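Gamma-glutamyl-gamma-aminobutyraldehyde dehydrogenase (Burkholderia cenocepacia, PDB 4LIH) probably oxidises aldehydes such as gamma-glutamyl-gamma-aminobutyraldehyde to carboxylic acids with NAD(P)+ as the electron acceptor. Local coordinates at residues A[197-202]-A[236-241]; A[257-262]-A[271-276]. One frame throughout, in Å; residues are numbered along the deposited sequence. Where two conformers were deposited one is given.

Contact 1 of 2, residues A[197-202]-A[236-241]; sequences VLKPSE and KLLALH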
loop_
_atom_site.group_PDB
_atom_site.type_symbol
_atom_site.label_atom_id
_atom_site.label_comp_id
_atom_site.label_asym_id
_atom_site.label_seq_id
_atom_site.Cartn_x
_atom_site.Cartn_y
_atom_site.Cartn_z
ATOM N N VAL A 197 -11.742 -10.581 -25.790
ATOM C CA VAL A 197 -12.083 -11.674 -26.693
ATOM C C VAL A 197 -11.679 -12.981 -26.003
ATOM O O VAL A 197 -10.492 -13.277 -25.788
ATOM C CB VAL A 197 -11.430 -11.486 -28.051
ATOM C CG1 VAL A 197 -11.934 -12.544 -29.027
ATOM C CG2 VAL A 197 -11.756 -10.075 -28.577
ATOM N N LEU A 198 -12.695 -13.740 -25.619
ATOM C CA LEU A 198 -12.501 -15.015 -24.956
ATOM C C LEU A 198 -12.661 -16.194 -25.947
ATOM O O LEU A 198 -13.614 -16.241 -26.721
ATOM C CB LEU A 198 -13.488 -15.158 -23.833
ATOM C CG LEU A 198 -13.576 -16.455 -23.020
ATOM C CD1 LEU A 198 -12.426 -16.529 -22.082
ATOM C CD2 LEU A 198 -14.891 -16.422 -22.244
ATOM N N LYS A 199 -11.713 -17.115 -25.899
ATOM C CA LYS A 199 -11.689 -18.303 -26.736
ATOM C C LYS A 199 -11.736 -19.489 -25.784
ATOM O O LYS A 199 -10.705 -19.900 -25.235
ATOM C CB LYS A 199 -10.443 -18.335 -27.609
ATOM C CG LYS A 199 -10.641 -19.003 -28.978
ATOM C CD LYS A 199 -11.026 -20.477 -28.888
ATOM C CE LYS A 199 -9.838 -21.342 -28.542
ATOM N NZ LYS A 199 -10.133 -22.793 -28.406
ATOM N N PRO A 200 -12.932 -20.037 -25.555
ATOM C CA PRO A 200 -13.083 -21.218 -24.711
ATOM C C PRO A 200 -12.557 -22.484 -25.412
ATOM O O PRO A 200 -12.396 -22.461 -26.621
ATOM C CB PRO A 200 -14.596 -21.268 -24.492
ATOM C CG PRO A 200 -15.158 -20.686 -25.755
ATOM C CD PRO A 200 -14.235 -19.556 -26.055
ATOM N N SER A 201 -12.233 -23.526 -24.654
ATOM C CA SER A 201 -11.740 -24.791 -25.246
ATOM C C SER A 201 -12.823 -25.355 -26.134
ATOM O O SER A 201 -13.982 -25.239 -25.798
ATOM C CB SER A 201 -11.334 -25.792 -24.135
ATOM O OG SER A 201 -11.038 -27.091 -24.674
ATOM N N GLU A 202 -12.451 -25.910 -27.292
ATOM C CA GLU A 202 -13.365 -26.703 -28.083
ATOM C C GLU A 202 -14.034 -27.830 -27.279
ATOM O O GLU A 202 -15.130 -28.263 -27.655
ATOM C CB GLU A 202 -12.666 -27.272 -29.329
ATOM C CG GLU A 202 -11.603 -28.304 -29.033
ATOM C CD GLU A 202 -10.202 -27.758 -28.710
ATOM O OE1 GLU A 202 -9.951 -26.527 -28.330
ATOM O OE2 GLU A 202 -9.309 -28.638 -28.798
ATOM N N LYS A 236 -4.283 -19.456 -31.844
ATOM C CA LYS A 236 -3.150 -18.962 -32.648
ATOM C C LYS A 236 -3.353 -17.564 -33.136
ATOM O O LYS A 236 -2.468 -16.725 -33.031
ATOM C CB LYS A 236 -2.916 -19.799 -33.927
ATOM C CG LYS A 236 -2.475 -21.216 -33.647
ATOM C CD LYS A 236 -2.380 -22.049 -34.925
ATOM C CE LYS A 236 -2.070 -23.493 -34.567
ATOM N NZ LYS A 236 -1.665 -24.332 -35.738
ATOM N N LEU A 237 -4.511 -17.325 -33.746
ATOM C CA LEU A 237 -4.723 -16.094 -34.448
ATOM C C LEU A 237 -4.777 -14.966 -33.437
ATOM O O LEU A 237 -4.350 -13.879 -33.727
ATOM C CB LEU A 237 -5.995 -16.156 -35.309
ATOM C CG LEU A 237 -5.976 -17.114 -36.533
ATOM C CD1 LEU A 237 -7.398 -17.289 -37.048
ATOM C CD2 LEU A 237 -5.101 -16.631 -37.680
ATOM N N LEU A 238 -5.310 -15.229 -32.258
ATOM C CA LEU A 238 -5.318 -14.215 -31.199
ATOM C C LEU A 238 -3.892 -13.941 -30.663
ATOM O O LEU A 238 -3.548 -12.809 -30.366
ATOM C CB LEU A 238 -6.287 -14.602 -30.071
ATOM C CG LEU A 238 -7.783 -14.508 -30.408
ATOM C CD1 LEU A 238 -8.684 -15.223 -29.399
ATOM C CD2 LEU A 238 -8.228 -13.067 -30.521
ATOM N N ALA A 239 -3.053 -14.970 -30.574
ATOM C CA ALA A 239 -1.697 -14.751 -30.138
ATOM C C ALA A 239 -0.893 -13.982 -31.178
ATOM O O ALA A 239 -0.014 -13.176 -30.825
ATOM C CB ALA A 239 -1.036 -16.063 -29.721
ATOM N N LEU A 240 -1.244 -14.139 -32.451
ATOM C CA LEU A 240 -0.562 -13.431 -33.550
ATOM C C LEU A 240 -1.125 -12.052 -33.874
ATOM O O LEU A 240 -0.486 -11.268 -34.578
ATOM C CB LEU A 240 -0.618 -14.270 -34.852
ATOM C CG LEU A 240 0.225 -15.534 -34.821
ATOM C CD1 LEU A 240 -0.235 -16.557 -35.861
ATOM C CD2 LEU A 240 1.691 -15.134 -35.039
ATOM N N HIS A 241 -2.318 -11.736 -33.363
ATOM C CA HIS A 241 -3.044 -10.589 -33.853
ATOM C C HIS A 241 -2.364 -9.262 -33.566
ATOM O O HIS A 241 -1.951 -8.970 -32.442
ATOM C CB HIS A 241 -4.493 -10.559 -33.340
ATOM C CG HIS A 241 -5.435 -9.870 -34.275
ATOM N ND1 HIS A 241 -5.407 -8.520 -34.482
ATOM C CD2 HIS A 241 -6.387 -10.350 -35.120
ATOM C CE1 HIS A 241 -6.313 -8.180 -35.383
ATOM N NE2 HIS A 241 -6.927 -9.276 -35.775
#
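Leu238 carries this contact by dividing its two methyls between Val197 and Lys199, the two residues on strand 195-199 whose side chains rise on the same face. CD2 of Leu238 comes to 4.0 Å from CG1 of Val197, the two side chains crossing at a slant. CD1 of Leu238 lies 4.0 Å from CB of Lys199. With its CG anti to the carbonyl carbon (chi1 -71°), Leu238 leans down from the helix onto the strand, its forked end setting one methyl against each residue. No hydrogen bond joins the segments; the contact is apolar and buried.

Lys199 offers only the base of its chain to the leucine. The chain bends twice further out and carries the amine away from the helix, back over its own segment. There NZ bonds to O of Pro200 at 2.9 Å, approaching from above the carbonyl plane. The carbonyl oxygens of Gly230 and Ala231 also accept from it, so three backbone oxygens provide the main grip on the ammonium. Glu202 OE1 adds a long salt bridge to NZ of Lys199 at 3.7 Å, which would probably favour the charged form. Leu198, between the two contact residues, points to the other face of the sheet, against Phe225 and Val227.

On the helix side, Leu238 also packs against Val67 and Val71 of helix 64-80. The helix finishes just beyond it: His241 leaves the helical conformation, and its NE2 bonds to Asn68 OD1 on that same neighbouring helix. Backbone bonds to both strand 157-172 and strand 225-227 place strand 195-199 inside the sheet. A helix packed on the face of a parallel sheet, running back against the direction of its strand, is characteristic of the Rossmann-like nucleotide-binding fold of aldehyde dehydrogenases.

Contact 2 of 2, residues A[257-262]-A[271-276]; sequences KLIMQY and AWLELG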
loop_
_atom_site.group_PDB
_atom_site.type_symbol
_atom_site.label_atom_id
_atom_site.label_comp_id
_atom_site.label_asym_id
_atom_site.label_seq_id
_atom_site.Cartn_x
_atom_site.Cartn_y
_atom_site.Cartn_z
ATOM N N LYS A 257 4.238 -22.311 -24.524
ATOM C CA LYS A 257 5.455 -21.907 -25.263
ATOM C C LYS A 257 5.141 -21.385 -26.669
ATOM O O LYS A 257 5.834 -20.508 -27.161
ATOM C CB LYS A 257 6.466 -23.063 -25.317
ATOM C CG LYS A 257 7.080 -23.459 -23.978
ATOM C CD LYS A 257 7.914 -24.744 -24.088
ATOM C CE LYS A 257 9.170 -24.732 -23.223
ATOM N NZ LYS A 257 9.064 -25.431 -21.901
ATOM N N LEU A 258 4.097 -21.911 -27.327
ATOM C CA LEU A 258 3.702 -21.440 -28.657
ATOM C C LEU A 258 3.106 -20.045 -28.595
ATOM O O LEU A 258 3.460 -19.196 -29.378
ATOM C CB LEU A 258 2.696 -22.401 -29.345
ATOM N N ILE A 259 2.214 -19.832 -27.633
ATOM C CA ILE A 259 1.599 -18.521 -27.396
ATOM C C ILE A 259 2.636 -17.424 -27.110
ATOM O O ILE A 259 2.536 -16.318 -27.621
ATOM C CB ILE A 259 0.645 -18.546 -26.177
ATOM C CG1 ILE A 259 -0.453 -19.619 -26.312
ATOM C CG2 ILE A 259 0.030 -17.163 -25.973
ATOM C CD1 ILE A 259 -1.555 -19.232 -27.261
ATOM N N MET A 260 3.618 -17.711 -26.262
ATOM C CA MET A 260 4.635 -16.684 -25.964
ATOM C C MET A 260 5.425 -16.349 -27.226
ATOM O O MET A 260 5.714 -15.181 -27.506
ATOM C CB MET A 260 5.571 -17.097 -24.822
ATOM C CG MET A 260 6.334 -15.898 -24.238
ATOM S SD MET A 260 6.611 -16.020 -22.451
ATOM C CE MET A 260 7.530 -17.502 -22.477
ATOM N N GLN A 261 5.712 -17.371 -28.030
ATOM C CA GLN A 261 6.461 -17.158 -29.260
ATOM C C GLN A 261 5.681 -16.285 -30.238
ATOM O O GLN A 261 6.223 -15.342 -30.779
ATOM C CB GLN A 261 6.944 -18.517 -29.863
ATOM C CG GLN A 261 7.921 -19.219 -28.898
ATOM C CD GLN A 261 8.534 -20.545 -29.394
ATOM O OE1 GLN A 261 9.338 -20.566 -30.335
ATOM N NE2 GLN A 261 8.200 -21.650 -28.721
ATOM N N TYR A 262 4.408 -16.560 -30.477
ATOM C CA TYR A 262 3.676 -15.731 -31.439
ATOM C C TYR A 262 3.400 -14.337 -30.893
ATOM O O TYR A 262 3.322 -13.364 -31.658
ATOM C CB TYR A 262 2.373 -16.380 -31.843
ATOM C CG TYR A 262 2.543 -17.533 -32.804
ATOM C CD1 TYR A 262 3.755 -17.776 -33.423
ATOM C CD2 TYR A 262 1.482 -18.371 -33.101
ATOM C CE1 TYR A 262 3.906 -18.837 -34.308
ATOM C CE2 TYR A 262 1.627 -19.425 -33.979
ATOM C CZ TYR A 262 2.844 -19.652 -34.577
ATOM O OH TYR A 262 2.972 -20.704 -35.457
ATOM N N ALA A 271 2.105 -11.340 -22.633
ATOM C CA ALA A 271 1.665 -12.729 -22.616
ATOM C C ALA A 271 1.792 -13.260 -21.214
ATOM O O ALA A 271 2.872 -13.177 -20.608
ATOM C CB ALA A 271 2.449 -13.592 -23.580
ATOM N N TRP A 272 0.695 -13.850 -20.744
ATOM C CA TRP A 272 0.551 -14.295 -19.375
ATOM C C TRP A 272 0.012 -15.719 -19.323
ATOM O O TRP A 272 -1.110 -15.974 -19.773
ATOM C CB TRP A 272 -0.404 -13.369 -18.620
ATOM C CG TRP A 272 0.066 -11.982 -18.488
ATOM C CD1 TRP A 272 -0.336 -10.899 -19.227
ATOM C CD2 TRP A 272 1.077 -11.514 -17.601
ATOM N NE1 TRP A 272 0.342 -9.790 -18.818
ATOM C CE2 TRP A 272 1.199 -10.138 -17.804
ATOM C CE3 TRP A 272 1.878 -12.139 -16.619
ATOM C CZ2 TRP A 272 2.112 -9.359 -17.098
ATOM C CZ3 TRP A 272 2.780 -11.367 -15.896
ATOM C CH2 TRP A 272 2.894 -9.981 -16.153
ATOM N N LEU A 273 0.794 -16.632 -18.744
ATOM C CA LEU A 273 0.472 -18.052 -18.803
ATOM C C LEU A 273 0.268 -18.647 -17.417
ATOM O O LEU A 273 1.013 -18.372 -16.502
ATOM C CB LEU A 273 1.577 -18.862 -19.502
ATOM C CG LEU A 273 2.163 -18.344 -20.816
ATOM C CD1 LEU A 273 3.341 -19.244 -21.204
ATOM C CD2 LEU A 273 1.102 -18.224 -21.923
ATOM N N GLU A 274 -0.719 -19.527 -17.315
ATOM C CA GLU A 274 -0.945 -20.365 -16.137
ATOM C C GLU A 274 -0.901 -21.775 -16.728
ATOM O O GLU A 274 -1.658 -22.102 -17.652
ATOM C CB GLU A 274 -2.332 -20.075 -15.516
ATOM C CG GLU A 274 -2.525 -18.734 -14.822
ATOM C CD GLU A 274 -2.074 -18.687 -13.372
ATOM O OE1 GLU A 274 -1.881 -17.589 -12.853
ATOM O OE2 GLU A 274 -1.924 -19.740 -12.738
ATOM N N LEU A 275 0.031 -22.598 -16.256
ATOM C CA LEU A 275 0.347 -23.867 -16.916
ATOM C C LEU A 275 0.165 -24.990 -15.901
ATOM O O LEU A 275 -0.505 -24.770 -14.887
ATOM C CB LEU A 275 1.747 -23.800 -17.504
ATOM C CG LEU A 275 2.007 -22.606 -18.438
ATOM C CD1 LEU A 275 3.482 -22.556 -18.864
ATOM C CD2 LEU A 275 1.087 -22.718 -19.651
ATOM N N GLY A 276 0.778 -26.136 -16.156
ATOM C CA GLY A 276 0.570 -27.340 -15.351
ATOM C C GLY A 276 1.459 -27.406 -14.111
ATOM O O GLY A 276 2.205 -26.448 -13.797
#
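Leu273 has more of its surface buried here than any other residue of the two segments, and it meets helix 253-266 at Ile259: CD2 of Leu273 lies 4.3 Å from CB of Ile259. The leucine's CB already points at the helix, and an extended second torsion (chi2 174°) continues that line. Ile259 turns its base to this methyl, while its side chain also touches Ile247 and Ala239.

Two residues earlier, on the same face of the strand, Ala271 points its CB at the helix backbone, 4.5 Å from CA of Met260. The small side chain lets the main chains draw together here, with the CA atoms of Met260 and Ala271 6.0 Å apart. Met260 runs alongside the strand instead of into it; its side chain, modelled in two conformers, passes near both Ala271 and Leu273 without close contact, and its placement is less certain than that of its neighbours. The contact is apolar throughout, with no hydrogen bond across it.

On the outer side of the helix, Gln261 folds back so that its NE2 donates to O of Lys257 at 3.1 Å. That oxygen also receives Gln261 N, from the opposite face of its plane.

Trp272 and Glu274 alternate with the contact residues and lie on the other face; Glu274 is the predicted active-site residue. Trp272 and Glu274 form the backbone bonds that pair this strand with strand 246-250, while the Asn481 amide binds Leu273 N and Ala271 O. Leu268 of the second subunit packs on Met260 and Leu275. The helix is thus the crossover of a beta-alpha-beta unit, lying over parallel strands 246-250 and 270-274, with helix 232-240 beside it.

Contacts 1 and 2 follow one another along the chain, their centres about 12 Å apart, and each lays a helix on the same mixed sheet. Strand 195-199 joins strand 157-172, which pairs with strand 246-250 and through it with strand 270-274, so the contacts sit at separate places across one sheet. Their helices, 232-240 and 253-266, are neighbours: CB of Ala239 is 4.0 Å from CD1 of Ile259. Together the two helices pack side by side on the sheet of what is probably the cofactor-binding domain. Contact 2 alone of the two touches a second subunit, and its strand carries the predicted active-site glutamate.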